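Arylalkylamine N-Acetyltransferase 2 (Aedes aegypti, PDB 4FD5) probably catalyses transfer of acyl groups from acyl-CoA donors to arylalkylamines, making N-acetyldopamine from dopamine and N-acylated products from serotonin. Local coordinates at residues A[82-87]-A[132-137]. Residues are numbered along the deposited sequence; the frame is centred on the assembly and turned at random.
Sequences GILYGN and EIRILS
G82 and E132 face each other as an antiparallel hydrogen-bonded pair, joined by G82 N to E132 O and by E132 N to G82 O, both 2.8 Å. The tight part of the contact lies over this pair and illustrates how a glycine makes room for a flat group laid on a strand. The guanidinium of R134 rests with one face on G82, whose bare CA sits beneath the centre of the group, 3.6 Å from R134 CZ. R134 gets there because its chain runs extended from CG to NE, back along its own strand and across to G82. E132 fixes the rotation of the guanidinium from the edge: its OE1 takes both R134 NE at 2.8 Å and R134 NH2 at 3.1 Å, a side-on salt bridge gathered on one oxygen. Both bonds lie in the guanidinium plane, yet the one from NE reaches OE1 from well above the carboxylate plane. L84 closes the side with its branched tip, its CD1 3.5 Å from E132 OE1 and its CD2 near R134 NH2 at the guanidinium edge.

The looser side is wet: a water accepts from R134 NH2 and donates to I83 O, linking backbone to guanidinium through solvent. Backbone pairing continues from L84 to I130. In the other direction R134 and I135 both face L80, a classic beta bulge, familiar in this strand of GNAT folds, where it probably helps open the acyl-CoA cleft beside 166-171. T59 takes a hydrogen bond from R134 NH1, while D62 accepts from I83 N. Within the mixed GNAT sheet, strand 129-138 lies between 75-85 and the parallel strand 166-171, and its I133 and L136 pack against helix 147-161.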
loop_
_atom_site.group_PDB
_atom_site.type_symbol
_atom_site.label_atom_id
_atom_site.label_comp_id
_atom_site.label_asym_id
_atom_site.label_seq_id
_atom_site.Cartn_x
_atom_site.Cartn_y
_atom_site.Cartn_z
ATOM N N GLY A 82 -5.909 0.533 5.397
ATOM C CA GLY A 82 -7.203 1.198 5.280
ATOM C C GLY A 82 -8.367 0.232 5.270
ATOM O O GLY A 82 -8.202 -0.968 5.101
ATOM N N ILE A 83 -9.572 0.760 5.453
ATOM C CA ILE A 83 -10.760 -0.079 5.430
ATOM C C ILE A 83 -11.557 0.160 4.153
ATOM O O ILE A 83 -11.932 1.293 3.869
ATOM C CB ILE A 83 -11.660 0.214 6.643
ATOM C CG1 ILE A 83 -10.848 0.055 7.928
ATOM C CG2 ILE A 83 -12.853 -0.741 6.643
ATOM C CD1 ILE A 83 -11.550 0.576 9.182
ATOM N N LEU A 84 -11.780 -0.904 3.383
ATOM C CA LEU A 84 -12.602 -0.843 2.179
ATOM C C LEU A 84 -13.997 -1.366 2.471
ATOM O O LEU A 84 -14.150 -2.441 3.039
ATOM C CB LEU A 84 -11.993 -1.715 1.085
ATOM C CG LEU A 84 -10.702 -1.207 0.464
ATOM C CD1 LEU A 84 -10.101 -2.310 -0.389
ATOM C CD2 LEU A 84 -10.967 0.051 -0.374
ATOM N N TYR A 85 -15.017 -0.623 2.047
ATOM C CA TYR A 85 -16.401 -1.083 2.210
ATOM C C TYR A 85 -17.041 -1.548 0.900
ATOM O O TYR A 85 -16.850 -0.938 -0.153
ATOM C CB TYR A 85 -17.261 0.007 2.853
ATOM C CG TYR A 85 -16.772 0.398 4.224
ATOM C CD1 TYR A 85 -17.060 -0.380 5.325
ATOM C CD2 TYR A 85 -15.991 1.526 4.407
ATOM C CE1 TYR A 85 -16.611 -0.037 6.586
ATOM C CE2 TYR A 85 -15.532 1.876 5.663
ATOM C CZ TYR A 85 -15.849 1.090 6.747
ATOM O OH TYR A 85 -15.396 1.432 8.001
ATOM N N GLY A 86 -17.802 -2.634 0.984
ATOM C CA GLY A 86 -18.494 -3.179 -0.168
ATOM C C GLY A 86 -19.592 -2.277 -0.700
ATOM O O GLY A 86 -19.971 -2.372 -1.872
ATOM N N ASN A 87 -20.110 -1.394 0.150
ATOM C CA ASN A 87 -21.212 -0.524 -0.265
ATOM C C ASN A 87 -20.758 0.855 -0.747
ATOM O O ASN A 87 -21.581 1.738 -1.016
ATOM C CB ASN A 87 -22.267 -0.398 0.841
ATOM C CG ASN A 87 -21.733 0.291 2.072
ATOM O OD1 ASN A 87 -20.584 0.742 2.091
ATOM N ND2 ASN A 87 -22.565 0.389 3.113
ATOM N N GLU A 132 -7.289 -3.462 4.069
ATOM C CA GLU A 132 -6.330 -3.257 2.980
ATOM C C GLU A 132 -4.970 -2.734 3.448
ATOM O O GLU A 132 -4.878 -1.657 4.048
ATOM C CB GLU A 132 -6.917 -2.315 1.908
ATOM C CG GLU A 132 -6.053 -2.234 0.650
ATOM C CD GLU A 132 -6.574 -1.232 -0.372
ATOM O OE1 GLU A 132 -7.303 -0.276 0.007
ATOM O OE2 GLU A 132 -6.227 -1.400 -1.566
ATOM N N ILE A 133 -3.911 -3.486 3.147
ATOM C CA ILE A 133 -2.553 -3.036 3.433
ATOM C C ILE A 133 -2.150 -2.144 2.265
ATOM O O ILE A 133 -2.082 -2.597 1.123
ATOM C CB ILE A 133 -1.569 -4.219 3.540
ATOM C CG1 ILE A 133 -1.980 -5.181 4.643
ATOM C CG2 ILE A 133 -0.145 -3.724 3.817
ATOM C CD1 ILE A 133 -1.454 -6.599 4.424
ATOM N N ARG A 134 -1.900 -0.870 2.543
ATOM C CA ARG A 134 -1.646 0.097 1.481
ATOM C C ARG A 134 -0.184 0.452 1.320
ATOM O O ARG A 134 0.297 0.589 0.187
ATOM C CB ARG A 134 -2.477 1.361 1.698
ATOM C CG ARG A 134 -3.949 1.047 1.610
ATOM C CD ARG A 134 -4.838 2.289 1.742
ATOM N NE ARG A 134 -6.218 1.879 1.520
ATOM C CZ ARG A 134 -7.296 2.520 1.960
ATOM N NH1 ARG A 134 -7.182 3.654 2.645
ATOM N NH2 ARG A 134 -8.498 2.015 1.701
ATOM N N ILE A 135 0.504 0.647 2.446
ATOM C CA ILE A 135 1.936 0.908 2.403
ATOM C C ILE A 135 2.645 0.017 3.405
ATOM O O ILE A 135 2.186 -0.117 4.533
ATOM C CB ILE A 135 2.263 2.375 2.766
ATOM C CG1 ILE A 135 1.793 3.300 1.643
ATOM C CG2 ILE A 135 3.756 2.541 3.019
ATOM C CD1 ILE A 135 2.140 4.766 1.884
ATOM N N LEU A 136 3.755 -0.597 2.992
ATOM C CA LEU A 136 4.632 -1.317 3.914
ATOM C C LEU A 136 6.027 -0.750 3.700
ATOM O O LEU A 136 6.574 -0.833 2.589
ATOM C CB LEU A 136 4.607 -2.823 3.612
ATOM C CG LEU A 136 5.560 -3.717 4.410
ATOM C CD1 LEU A 136 5.258 -3.641 5.900
ATOM C CD2 LEU A 136 5.439 -5.136 3.901
ATOM N N SER A 137 6.592 -0.173 4.755
ATOM C CA SER A 137 7.820 0.620 4.626
ATOM C C SER A 137 8.720 0.384 5.835
ATOM O O SER A 137 8.242 0.401 6.966
ATOM C CB SER A 137 7.453 2.116 4.547
ATOM O OG SER A 137 8.622 2.915 4.478
HETATM O O HOH W 1 -11.008 3.225 1.922
#